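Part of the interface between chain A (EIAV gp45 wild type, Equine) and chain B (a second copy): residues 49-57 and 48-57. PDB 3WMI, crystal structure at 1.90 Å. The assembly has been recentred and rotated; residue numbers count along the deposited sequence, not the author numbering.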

# COMPACT_ATOMS: atom_id res chain seq x y z
N ASP A 49 -6.96 28.00 8.48
CA ASP A 49 -8.18 28.59 9.02
C ASP A 49 -8.09 28.71 10.54
O ASP A 49 -8.46 29.73 11.13
CB ASP A 49 -9.41 27.77 8.65
CG ASP A 49 -9.70 27.80 7.16
OD1 ASP A 49 -9.28 28.76 6.48
OD2 ASP A 49 -10.34 26.84 6.67
N VAL A 50 -7.60 27.65 11.16
CA VAL A 50 -7.46 27.62 12.62
C VAL A 50 -6.47 28.69 13.11
O VAL A 50 -6.74 29.39 14.08
CB VAL A 50 -7.06 26.21 13.11
CG1 VAL A 50 -6.60 26.26 14.55
CG2 VAL A 50 -8.24 25.25 12.95
N GLN A 51 -5.35 28.84 12.41
CA GLN A 51 -4.39 29.88 12.75
C GLN A 51 -5.00 31.29 12.76
O GLN A 51 -4.72 32.10 13.65
CB GLN A 51 -3.19 29.84 11.81
CG GLN A 51 -2.34 28.60 11.96
CD GLN A 51 -1.73 28.47 13.33
OE1 GLN A 51 -2.05 27.56 14.08
NE2 GLN A 51 -0.83 29.39 13.66
N LEU A 52 -5.86 31.57 11.78
CA LEU A 52 -6.52 32.88 11.71
C LEU A 52 -7.50 33.06 12.86
O LEU A 52 -7.57 34.13 13.47
CB LEU A 52 -7.21 33.05 10.36
CG LEU A 52 -7.93 34.38 10.15
CD1 LEU A 52 -6.93 35.54 10.25
CD2 LEU A 52 -8.66 34.40 8.82
N LEU A 53 -8.26 32.01 13.15
CA LEU A 53 -9.19 32.02 14.28
C LEU A 53 -8.46 32.27 15.60
O LEU A 53 -8.94 33.03 16.44
CB LEU A 53 -9.98 30.71 14.34
CG LEU A 53 -11.07 30.57 13.29
CD1 LEU A 53 -11.57 29.13 13.27
CD2 LEU A 53 -12.21 31.56 13.57
N LYS A 54 -7.30 31.65 15.76
CA LYS A 54 -6.49 31.87 16.96
C LYS A 54 -6.01 33.32 17.03
O LYS A 54 -5.97 33.91 18.11
CB LYS A 54 -5.31 30.90 17.01
CG LYS A 54 -5.72 29.47 17.28
CD LYS A 54 -4.53 28.63 17.73
CE LYS A 54 -3.68 28.23 16.57
NZ LYS A 54 -2.46 27.47 16.97
N GLU A 55 -5.66 33.89 15.89
CA GLU A 55 -5.25 35.30 15.83
C GLU A 55 -6.41 36.24 16.14
O GLU A 55 -6.23 37.27 16.81
CB GLU A 55 -4.65 35.64 14.46
CG GLU A 55 -3.25 35.11 14.25
CD GLU A 55 -2.26 35.66 15.27
OE1 GLU A 55 -2.26 36.89 15.51
OE2 GLU A 55 -1.48 34.86 15.84
N GLN A 56 -7.60 35.89 15.67
CA GLN A 56 -8.79 36.70 15.89
C GLN A 56 -9.31 36.60 17.32
O GLN A 56 -9.97 37.51 17.82
CB GLN A 56 -9.89 36.28 14.92
CG GLN A 56 -9.59 36.61 13.46
CD GLN A 56 -10.54 35.91 12.51
OE1 GLN A 56 -11.08 34.84 12.81
NE2 GLN A 56 -10.76 36.51 11.35
N GLN A 57 -9.03 35.48 17.98
CA GLN A 57 -9.54 35.23 19.32
C GLN A 57 -8.72 35.97 20.38
O GLN A 57 -7.54 36.25 20.17
CB GLN A 57 -9.54 33.72 19.62
CG GLN A 57 -10.12 33.34 20.97
CD GLN A 57 -11.60 33.65 21.08
OE1 GLN A 57 -12.30 33.77 20.07
NE2 GLN A 57 -12.09 33.79 22.31
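Chain B 48-57: ADVQLLKEQQ

Chain B packs on chain A as one helix beside another running in broadly the same direction, through a small apolar seam edged by a long salt bridge and a water contact, with no direct hydrogen bond between the two stretches. Residues 48-56 of chain B, like 49-56 of chain A, continue a helix that begins earlier. The axes cross at 34° and approach to 10.5 Å. The two copies lie nearly in register: V50(A) CA is 7.1 Å from V50(B) CA, and K54(A) CA is 7.3 Å from L53(B) CA. V50(A) CG2 meets V50(B) CG2 at 3.8 Å. Steps of four and three residues keep D49(B), L53(B) and Q56(B) on one helix face, their CA-to-CB bonds toward chain A. L53(B), rotamer m,t, therefore has the largest area covered: its CD1 lies 3.8 Å from L53(A) CB and 4.2 Å from V50(A) CG1, its CD2 4.1 Å from Q57(A) CB. At one margin K54(A) NZ faces D49(B) OD2 across 3.7 Å, a long salt bridge, and gives a weak hydrogen bond to Q51(A) OE1 (2.9 Å). Near the C-terminal ends, Q57(A) CG touches Q56(B) OE1 at 3.3 Å, and water 1 sits between the chains, its O 2.7 Å from L53(B) O and 2.8 Å from Q57(A) OE1; it can donate to either, the second bond being weak, but has more acceptors in reach than protons.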

# COMPACT_ATOMS: atom_id res chain seq x y z
N ALA B 48 -7.26 19.54 18.91
CA ALA B 48 -6.97 20.20 20.19
C ALA B 48 -7.16 21.71 20.09
O ALA B 48 -7.80 22.32 20.95
CB ALA B 48 -5.55 19.87 20.64
N ASP B 49 -6.59 22.31 19.05
CA ASP B 49 -6.72 23.76 18.87
C ASP B 49 -8.19 24.14 18.73
O ASP B 49 -8.66 25.13 19.31
CB ASP B 49 -5.94 24.25 17.65
CG ASP B 49 -4.44 24.10 17.82
OD1 ASP B 49 -3.96 24.07 18.98
OD2 ASP B 49 -3.75 24.00 16.78
N VAL B 50 -8.90 23.36 17.93
CA VAL B 50 -10.32 23.62 17.70
C VAL B 50 -11.14 23.49 19.00
O VAL B 50 -11.99 24.33 19.29
CB VAL B 50 -10.88 22.70 16.59
CG1 VAL B 50 -12.39 22.73 16.58
CG2 VAL B 50 -10.32 23.13 15.24
N GLN B 51 -10.85 22.47 19.79
CA GLN B 51 -11.51 22.31 21.08
C GLN B 51 -11.36 23.54 21.99
O GLN B 51 -12.32 23.96 22.65
CB GLN B 51 -11.00 21.07 21.80
CG GLN B 51 -11.39 19.77 21.11
CD GLN B 51 -12.88 19.57 21.04
OE1 GLN B 51 -13.46 19.56 19.96
NE2 GLN B 51 -13.51 19.40 22.19
N LEU B 52 -10.17 24.12 22.01
CA LEU B 52 -9.93 25.31 22.83
C LEU B 52 -10.70 26.51 22.30
O LEU B 52 -11.29 27.28 23.07
CB LEU B 52 -8.43 25.62 22.90
CG LEU B 52 -8.04 26.83 23.74
CD1 LEU B 52 -8.49 26.63 25.19
CD2 LEU B 52 -6.54 27.08 23.66
N LEU B 53 -10.70 26.67 20.98
CA LEU B 53 -11.46 27.73 20.33
C LEU B 53 -12.95 27.62 20.64
O LEU B 53 -13.62 28.62 20.90
CB LEU B 53 -11.23 27.72 18.82
CG LEU B 53 -9.88 28.26 18.38
CD1 LEU B 53 -9.65 27.92 16.90
CD2 LEU B 53 -9.80 29.77 18.63
N LYS B 54 -13.46 26.39 20.63
CA LYS B 54 -14.86 26.16 20.98
C LYS B 54 -15.13 26.53 22.44
O LYS B 54 -16.18 27.08 22.76
CB LYS B 54 -15.26 24.71 20.71
CG LYS B 54 -15.35 24.38 19.23
CD LYS B 54 -16.14 23.10 18.99
CE LYS B 54 -15.30 21.89 19.28
NZ LYS B 54 -16.05 20.61 19.13
N GLU B 55 -14.18 26.23 23.32
CA GLU B 55 -14.30 26.61 24.73
C GLU B 55 -14.25 28.13 24.92
O GLU B 55 -14.96 28.68 25.76
CB GLU B 55 -13.21 25.94 25.57
CG GLU B 55 -13.45 24.47 25.82
CD GLU B 55 -14.75 24.21 26.57
OE1 GLU B 55 -15.01 24.91 27.58
OE2 GLU B 55 -15.52 23.32 26.15
N GLN B 56 -13.40 28.79 24.14
CA GLN B 56 -13.25 30.24 24.22
C GLN B 56 -14.43 30.99 23.62
O GLN B 56 -14.72 32.13 23.99
CB GLN B 56 -11.96 30.67 23.52
CG GLN B 56 -10.69 30.21 24.22
CD GLN B 56 -9.46 30.37 23.35
OE1 GLN B 56 -9.54 30.34 22.12
NE2 GLN B 56 -8.31 30.55 23.98
N GLN B 57 -15.11 30.36 22.66
CA GLN B 57 -16.21 30.99 21.95
C GLN B 57 -17.49 30.98 22.77
O GLN B 57 -17.69 30.11 23.62
CB GLN B 57 -16.44 30.30 20.60
CG GLN B 57 -17.53 30.94 19.74
CD GLN B 57 -17.16 32.33 19.27
OE1 GLN B 57 -15.98 32.70 19.24
NE2 GLN B 57 -18.17 33.13 18.93
O HOH W 1 -13.16 31.08 19.97